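Aerolysin-like protein (Bombina maxima, PDB 6LH8) probably forms pores in membranes as an aerolysin-family protein of the toad, modulating endolysosomes, or regulates a pore-forming paralog. Local coordinates at residues A3-N17 with E119-G131. Sequence-based numbering, arbitrary orientation.
Sequences ASVTVLWDKEIEGSN and ENITSAPVEISVG
Leu8 N donates to Pro125 O across 2.9 Å in an almost straight bond (172°), the last backbone link before the chain loops away from strand 119-130. On the N-terminal side of this point, strand 4-7 runs antiparallel to 119-130, with Ser4–Ser129 and Thr6–Glu127 as hydrogen-bonded pairs, each joined by two N-H to O bonds. Beyond the 3-10 turn at Trp9 and Asp10, pairing resumes where Ile13 N donates to Ser123 O at 2.8 Å. Around the excursion, Lys11 CB packs on Pro125 CD, while Ala124 CB approaches the Trp9 ring obliquely near CE3; Val7 CG1 lies over the centre of one face of that ring.

Glu12 reaches across Thr122 with an extended chain. Its CB and CG pass Ser123 O, CG at 3.6 Å; the carboxylate carbon CD then meets Thr122 CB, and OE2 comes to 3.7 Å from Thr122 CG2. With CG anti to the backbone N (chi1 177°), OE1 shares a water with Thr122 OG1 and forms a salt bridge with Lys71 NZ, which fixes the end of the chain. On the face carrying Val5, Val7, Val126 and Ile128, Val5 CG1 touches Val126 CG1 at 3.5 Å and its CG2 lies beside Ile128 CD1; Ile66 packs on Val5 and Ile128, and Leu68 on Val5 and Val7.

Toward the other end, a beta bulge shifts the register between Glu14 and Asn17: Gly15 N bonds weakly to Ile121 O, whereas Ile121 N donates to Ser16 O at 2.8 Å. The interrupted edge strand 4-28 borders strand 110-130 in the long, twisted antiparallel sheet of an elongated, beta-rich molecule, consistent with the aerolysin-type pore-forming fold.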
ATOM      1  N   ALA A   3      11.113   2.939  22.867  1.00 33.32           N
ATOM      2  CA  ALA A   3      10.090   2.113  23.480  1.00 27.80           C
ATOM      3  C   ALA A   3      10.289   0.639  23.149  1.00 27.25           C
ATOM      4  O   ALA A   3      10.872   0.279  22.119  1.00 26.85           O
ATOM      5  CB  ALA A   3       8.707   2.559  23.020  1.00 29.61           C
ATOM      6  N   SER A   4       9.804  -0.222  24.046  1.00 23.97           N
ATOM      7  CA  SER A   4       9.563  -1.614  23.684  1.00 25.59           C
ATOM      8  C   SER A   4       8.251  -1.679  22.919  1.00 24.25           C
ATOM      9  O   SER A   4       7.275  -1.039  23.309  1.00 26.22           O
ATOM     10  CB  SER A   4       9.474  -2.504  24.925  1.00 31.88           C
ATOM     11  OG  SER A   4      10.686  -2.537  25.638  1.00 36.12           O
ATOM     12  N   VAL A   5       8.220  -2.444  21.829  1.00 22.94           N
ATOM     13  CA  VAL A   5       7.081  -2.417  20.911  1.00 24.38           C
ATOM     14  C   VAL A   5       6.636  -3.842  20.603  1.00 24.40           C
ATOM     15  O   VAL A   5       7.468  -4.697  20.283  1.00 28.77           O
ATOM     16  CB  VAL A   5       7.426  -1.682  19.602  1.00 22.79           C
ATOM     17  CG1 VAL A   5       6.221  -1.685  18.671  1.00 25.00           C
ATOM     18  CG2 VAL A   5       7.885  -0.269  19.877  1.00 24.87           C
ATOM     19  N   THR A   6       5.327  -4.096  20.687  1.00 24.52           N
ATOM     20  CA  THR A   6       4.749  -5.365  20.239  1.00 22.21           C
ATOM     21  C   THR A   6       3.437  -5.076  19.528  1.00 24.14           C
ATOM     22  O   THR A   6       2.517  -4.534  20.142  1.00 22.94           O
ATOM     23  CB  THR A   6       4.497  -6.310  21.417  1.00 26.89           C
ATOM     24  OG1 THR A   6       5.741  -6.651  22.043  1.00 27.18           O
ATOM     25  CG2 THR A   6       3.793  -7.582  20.939  1.00 29.79           C
ATOM     26  N   VAL A   7       3.340  -5.428  18.246  1.00 21.94           N
ATOM     27  CA  VAL A   7       2.098  -5.224  17.501  1.00 24.07           C
ATOM     28  C   VAL A   7       1.211  -6.443  17.714  1.00 23.40           C
ATOM     29  O   VAL A   7       1.681  -7.583  17.609  1.00 24.07           O
ATOM     30  CB  VAL A   7       2.368  -4.995  16.004  1.00 22.27           C
ATOM     31  CG1 VAL A   7       1.048  -4.755  15.269  1.00 21.80           C
ATOM     32  CG2 VAL A   7       3.294  -3.815  15.804  1.00 25.57           C
ATOM     33  N   LEU A   8      -0.072  -6.204  18.031  1.00 19.63           N
ATOM     34  CA  LEU A   8      -1.040  -7.286  18.248  1.00 19.84           C
ATOM     35  C   LEU A   8      -1.734  -7.603  16.924  1.00 23.05           C
ATOM     36  O   LEU A   8      -2.890  -7.247  16.677  1.00 22.10           O
ATOM     37  CB  LEU A   8      -2.040  -6.917  19.335  1.00 21.63           C
ATOM     38  CG  LEU A   8      -1.475  -6.330  20.643  1.00 24.13           C
ATOM     39  CD1 LEU A   8      -2.562  -6.147  21.682  1.00 27.50           C
ATOM     40  CD2 LEU A   8      -0.337  -7.198  21.199  1.00 26.80           C
ATOM     41  N   TRP A   9      -1.004  -8.326  16.072  1.00 20.88           N
ATOM     42  CA  TRP A   9      -1.498  -8.619  14.733  1.00 23.33           C
ATOM     43  C   TRP A   9      -2.759  -9.471  14.769  1.00 23.19           C
ATOM     44  O   TRP A   9      -3.592  -9.383  13.854  1.00 21.58           O
ATOM     45  CB  TRP A   9      -0.412  -9.322  13.924  1.00 25.62           C
ATOM     46  CG  TRP A   9       0.797  -8.490  13.623  1.00 26.49           C
ATOM     47  CD1 TRP A   9       2.085  -8.746  14.008  1.00 27.04           C
ATOM     48  CD2 TRP A   9       0.841  -7.281  12.849  1.00 22.76           C
ATOM     49  NE1 TRP A   9       2.926  -7.760  13.529  1.00 28.15           N
ATOM     50  CE2 TRP A   9       2.188  -6.855  12.812  1.00 23.95           C
ATOM     51  CE3 TRP A   9      -0.126  -6.512  12.196  1.00 22.63           C
ATOM     52  CZ2 TRP A   9       2.590  -5.698  12.142  1.00 24.99           C
ATOM     53  CZ3 TRP A   9       0.279  -5.363  11.522  1.00 26.36           C
ATOM     54  CH2 TRP A   9       1.624  -4.971  11.502  1.00 25.45           C
ATOM     55  N   ASP A  10      -2.936 -10.297  15.814  1.00 23.65           N
ATOM     56  CA  ASP A  10      -4.160 -11.091  15.852  1.00 28.65           C
ATOM     57  C   ASP A  10      -5.392 -10.240  16.123  1.00 23.48           C
ATOM     58  O   ASP A  10      -6.514 -10.742  15.980  1.00 22.68           O
ATOM     59  CB  ASP A  10      -4.066 -12.222  16.888  1.00 31.29           C
ATOM     60  CG  ASP A  10      -3.993 -11.725  18.317  1.00 35.98           C
ATOM     61  OD1 ASP A  10      -3.349 -10.684  18.570  1.00 36.40           O
ATOM     62  OD2 ASP A  10      -4.557 -12.400  19.203  1.00 45.01           O
ATOM     63  N   LYS A  11      -5.214  -8.977  16.512  1.00 19.82           N
ATOM     64  CA  LYS A  11      -6.313  -8.045  16.727  1.00 20.17           C
ATOM     65  C   LYS A  11      -6.520  -7.099  15.545  1.00 17.97           C
ATOM     66  O   LYS A  11      -7.230  -6.094  15.687  1.00 19.81           O
ATOM     67  CB  LYS A  11      -6.073  -7.234  18.001  1.00 18.60           C
ATOM     68  CG  LYS A  11      -6.137  -8.050  19.291  1.00 21.44           C
ATOM     69  CD  LYS A  11      -7.550  -8.595  19.500  1.00 26.38           C
ATOM     70  CE  LYS A  11      -7.679  -9.385  20.800  1.00 32.48           C
ATOM     71  NZ  LYS A  11      -8.925 -10.215  20.827  1.00 32.98           N
ATOM     72  N   GLU A  12      -5.921  -7.406  14.393  1.00 19.80           N
ATOM     73  CA  GLU A  12      -5.989  -6.537  13.220  1.00 17.57           C
ATOM     74  C   GLU A  12      -7.427  -6.349  12.748  1.00 19.43           C
ATOM     75  O   GLU A  12      -8.217  -7.298  12.717  1.00 19.36           O
ATOM     76  CB  GLU A  12      -5.147  -7.126  12.089  1.00 22.80           C
ATOM     77  CG  GLU A  12      -5.214  -6.335  10.787  1.00 25.83           C
ATOM     78  CD  GLU A  12      -4.197  -6.799   9.772  1.00 31.51           C
ATOM     79  OE1 GLU A  12      -2.996  -6.522   9.963  1.00 32.35           O
ATOM     80  OE2 GLU A  12      -4.605  -7.440   8.781  1.00 35.07           O
ATOM     81  N   ILE A  13      -7.755  -5.114  12.367  1.00 16.61           N
ATOM     82  CA  ILE A  13      -9.071  -4.739  11.856  1.00 17.19           C
ATOM     83  C   ILE A  13      -8.957  -4.582  10.349  1.00 22.35           C
ATOM     84  O   ILE A  13      -8.015  -3.947   9.849  1.00 20.55           O
ATOM     85  CB  ILE A  13      -9.577  -3.432  12.495  1.00 19.48           C
ATOM     86  CG1 ILE A  13      -9.788  -3.618  14.000  1.00 18.56           C
ATOM     87  CG2 ILE A  13     -10.864  -2.932  11.781  1.00 20.86           C
ATOM     88  CD1 ILE A  13      -9.970  -2.266  14.764  1.00 22.16           C
ATOM     89  N   GLU A  14      -9.919  -5.152   9.621  1.00 20.34           N
ATOM     90  CA  GLU A  14     -10.019  -4.972   8.175  1.00 23.82           C
ATOM     91  C   GLU A  14     -10.802  -3.689   7.926  1.00 23.51           C
ATOM     92  O   GLU A  14     -12.028  -3.659   8.051  1.00 28.01           O
ATOM     93  CB  GLU A  14     -10.691  -6.185   7.535  1.00 27.22           C
ATOM     94  CG  GLU A  14     -10.917  -6.088   6.035  1.00 29.42           C
ATOM     95  CD  GLU A  14     -11.665  -7.300   5.490  1.00 32.25           C
ATOM     96  OE1 GLU A  14     -12.524  -7.851   6.218  1.00 29.26           O
ATOM     97  OE2 GLU A  14     -11.381  -7.709   4.346  1.00 32.38           O
ATOM     98  N   GLY A  15     -10.096  -2.612   7.597  1.00 23.15           N
ATOM     99  CA  GLY A  15     -10.766  -1.384   7.230  1.00 25.27           C
ATOM    100  C   GLY A  15     -11.139  -1.468   5.762  1.00 26.89           C
ATOM    101  O   GLY A  15     -11.498  -2.540   5.271  1.00 36.29           O
ATOM    102  N   SER A  16     -11.038  -0.356   5.055  1.00 30.79           N
ATOM    103  CA  SER A  16     -11.439  -0.309   3.656  1.00 29.82           C
ATOM    104  C   SER A  16     -10.760  -1.413   2.845  1.00 28.34           C
ATOM    105  O   SER A  16      -9.586  -1.731   3.052  1.00 29.06           O
ATOM    106  CB  SER A  16     -11.089   1.073   3.107  1.00 29.93           C
ATOM    107  OG  SER A  16     -11.538   1.232   1.784  1.00 37.23           O
ATOM    108  N   ASN A  17     -11.521  -2.034   1.946  1.00 26.45           N
ATOM    109  CA  ASN A  17     -10.995  -3.088   1.077  1.00 24.74           C
ATOM    110  C   ASN A  17     -11.717  -2.939  -0.254  1.00 25.49           C
ATOM    111  O   ASN A  17     -12.928  -3.137  -0.305  1.00 23.66           O
ATOM    112  CB  ASN A  17     -11.225  -4.476   1.687  1.00 26.64           C
ATOM    113  CG  ASN A  17     -10.623  -5.603   0.849  1.00 36.12           C
ATOM    114  OD1 ASN A  17     -10.532  -5.506  -0.377  1.00 36.83           O
ATOM    115  ND2 ASN A  17     -10.205  -6.683   1.516  1.00 39.08           N
ATOM    116  N   GLU A 119      -6.743  -2.136  -3.006  1.00 20.61           N
ATOM    117  CA  GLU A 119      -6.329  -1.101  -2.070  1.00 19.12           C
ATOM    118  C   GLU A 119      -6.979  -1.436  -0.737  1.00 23.54           C
ATOM    119  O   GLU A 119      -8.183  -1.702  -0.682  1.00 22.69           O
ATOM    120  CB  GLU A 119      -6.709   0.299  -2.581  1.00 22.24           C
ATOM    121  CG  GLU A 119      -6.048   0.627  -3.928  1.00 22.61           C
ATOM    122  CD  GLU A 119      -6.103   2.099  -4.286  1.00 31.53           C
ATOM    123  OE1 GLU A 119      -6.791   2.858  -3.576  1.00 29.84           O
ATOM    124  OE2 GLU A 119      -5.477   2.491  -5.295  1.00 32.80           O
ATOM    125  N   ASN A 120      -6.175  -1.487   0.319  1.00 20.88           N
ATOM    126  CA  ASN A 120      -6.656  -1.993   1.599  1.00 23.91           C
ATOM    127  C   ASN A 120      -6.184  -1.096   2.729  1.00 26.47           C
ATOM    128  O   ASN A 120      -5.040  -0.638   2.725  1.00 23.09           O
ATOM    129  CB  ASN A 120      -6.154  -3.417   1.878  1.00 24.24           C
ATOM    130  CG  ASN A 120      -6.716  -4.441   0.921  1.00 34.07           C
ATOM    131  OD1 ASN A 120      -7.747  -5.061   1.196  1.00 39.45           O
ATOM    132  ND2 ASN A 120      -6.019  -4.660  -0.192  1.00 33.87           N
ATOM    133  N   ILE A 121      -7.048  -0.875   3.714  1.00 20.52           N
ATOM    134  CA  ILE A 121      -6.642  -0.260   4.977  1.00 19.01           C
ATOM    135  C   ILE A 121      -6.802  -1.295   6.080  1.00 19.24           C
ATOM    136  O   ILE A 121      -7.854  -1.926   6.202  1.00 20.82           O
ATOM    137  CB  ILE A 121      -7.444   1.018   5.286  1.00 24.52           C
ATOM    138  CG1 ILE A 121      -7.231   2.066   4.188  1.00 25.06           C
ATOM    139  CG2 ILE A 121      -7.005   1.606   6.622  1.00 24.16           C
ATOM    140  CD1 ILE A 121      -8.190   3.238   4.278  1.00 31.12           C
ATOM    141  N   THR A 122      -5.746  -1.492   6.866  1.00 18.25           N
ATOM    142  CA  THR A 122      -5.808  -2.348   8.041  1.00 19.36           C
ATOM    143  C   THR A 122      -5.213  -1.586   9.215  1.00 20.07           C
ATOM    144  O   THR A 122      -4.456  -0.632   9.034  1.00 20.96           O
ATOM    145  CB  THR A 122      -5.050  -3.664   7.839  1.00 24.72           C
ATOM    146  OG1 THR A 122      -3.679  -3.386   7.487  1.00 26.07           O
ATOM    147  CG2 THR A 122      -5.712  -4.498   6.742  1.00 23.10           C
ATOM    148  N   SER A 123      -5.589  -1.989  10.425  1.00 19.32           N
ATOM    149  CA  SER A 123      -5.096  -1.308  11.616  1.00 18.24           C
ATOM    150  C   SER A 123      -4.949  -2.336  12.733  1.00 21.12           C
ATOM    151  O   SER A 123      -5.630  -3.363  12.731  1.00 19.71           O
ATOM    152  CB  SER A 123      -6.030  -0.165  12.035  1.00 21.16           C
ATOM    153  OG  SER A 123      -7.367  -0.617  12.206  1.00 21.94           O
ATOM    154  N   ALA A 124      -4.037  -2.074  13.674  1.00 17.32           N
ATOM    155  CA  ALA A 124      -3.822  -3.041  14.750  1.00 20.03           C
ATOM    156  C   ALA A 124      -3.336  -2.320  16.002  1.00 16.79           C
ATOM    157  O   ALA A 124      -2.750  -1.238  15.907  1.00 18.72           O
ATOM    158  CB  ALA A 124      -2.813  -4.126  14.347  1.00 17.72           C
ATOM    159  N   PRO A 125      -3.592  -2.884  17.187  1.00 16.35           N
ATOM    160  CA  PRO A 125      -3.043  -2.298  18.416  1.00 18.25           C
ATOM    161  C   PRO A 125      -1.535  -2.474  18.502  1.00 18.57           C
ATOM    162  O   PRO A 125      -0.965  -3.450  18.018  1.00 20.01           O
ATOM    163  CB  PRO A 125      -3.745  -3.084  19.536  1.00 20.87           C
ATOM    164  CG  PRO A 125      -4.853  -3.879  18.861  1.00 21.43           C
ATOM    165  CD  PRO A 125      -4.378  -4.101  17.458  1.00 18.29           C
ATOM    166  N   VAL A 126      -0.881  -1.506  19.132  1.00 16.55           N
ATOM    167  CA  VAL A 126       0.565  -1.562  19.335  1.00 17.56           C
ATOM    168  C   VAL A 126       0.822  -1.315  20.811  1.00 19.05           C
ATOM    169  O   VAL A 126       0.576  -0.210  21.312  1.00 19.75           O
ATOM    170  CB  VAL A 126       1.326  -0.552  18.469  1.00 18.31           C
ATOM    171  CG1 VAL A 126       2.814  -0.768  18.636  1.00 22.43           C
ATOM    172  CG2 VAL A 126       0.941  -0.707  16.984  1.00 17.67           C
ATOM    173  N   GLU A 127       1.305  -2.334  21.516  1.00 21.79           N
ATOM    174  CA  GLU A 127       1.628  -2.161  22.922  1.00 21.75           C
ATOM    175  C   GLU A 127       3.014  -1.534  23.033  1.00 21.48           C
ATOM    176  O   GLU A 127       3.985  -2.038  22.459  1.00 24.03           O
ATOM    177  CB  GLU A 127       1.512  -3.496  23.670  1.00 24.54           C
ATOM    178  CG  GLU A 127       0.048  -3.922  23.814  1.00 30.07           C
ATOM    179  CD  GLU A 127      -0.160  -5.170  24.651  1.00 36.56           C
ATOM    180  OE1 GLU A 127       0.805  -5.940  24.825  1.00 36.30           O
ATOM    181  OE2 GLU A 127      -1.297  -5.379  25.128  1.00 37.08           O
ATOM    182  N   ILE A 128       3.080  -0.385  23.709  1.00 20.07           N
ATOM    183  CA  ILE A 128       4.287   0.419  23.849  1.00 23.82           C
ATOM    184  C   ILE A 128       4.631   0.465  25.325  1.00 24.30           C
ATOM    185  O   ILE A 128       3.748   0.665  26.158  1.00 22.67           O
ATOM    186  CB  ILE A 128       4.065   1.853  23.318  1.00 22.55           C
ATOM    187  CG1 ILE A 128       3.778   1.843  21.813  1.00 27.14           C
ATOM    188  CG2 ILE A 128       5.226   2.774  23.699  1.00 32.35           C
ATOM    189  CD1 ILE A 128       4.735   1.028  21.032  1.00 28.06           C
ATOM    190  N   SER A 129       5.904   0.305  25.656  1.00 26.36           N
ATOM    191  CA  SER A 129       6.344   0.612  27.006  1.00 25.29           C
ATOM    192  C   SER A 129       7.632   1.416  26.928  1.00 23.73           C
ATOM    193  O   SER A 129       8.532   1.081  26.153  1.00 25.56           O
ATOM    194  CB  SER A 129       6.539  -0.656  27.836  1.00 30.36           C
ATOM    195  OG  SER A 129       7.722  -1.319  27.466  1.00 37.39           O
ATOM    196  N   VAL A 130       7.691   2.498  27.690  1.00 26.53           N
ATOM    197  CA  VAL A 130       8.886   3.321  27.816  1.00 27.07           C
ATOM    198  C   VAL A 130       9.070   3.560  29.310  1.00 27.75           C
ATOM    199  O   VAL A 130       8.265   4.256  29.939  1.00 26.34           O
ATOM    200  CB  VAL A 130       8.793   4.641  27.026  1.00 29.91           C
ATOM    201  CG1 VAL A 130       7.466   5.342  27.259  1.00 31.14           C
ATOM    202  CG2 VAL A 130       9.949   5.561  27.379  1.00 34.71           C
ATOM    203  N   GLY A 131      10.099   2.947  29.886  1.00 27.59           N
ATOM    204  CA  GLY A 131      10.216   2.997  31.339  1.00 27.47           C
ATOM    205  C   GLY A 131       9.002   2.337  31.957  1.00 25.39           C
ATOM    206  O   GLY A 131       8.621   1.225  31.585  1.00 28.02           O
TER
HETATM  207  O   HOH W   1      10.806  -0.327  27.642  1.00 41.49           O
HETATM  208  O   HOH W   2      -1.382  -4.738   8.367  1.00 29.36           O
HETATM  209  O   HOH W   3      -9.069   0.776   0.762  1.00 29.60           O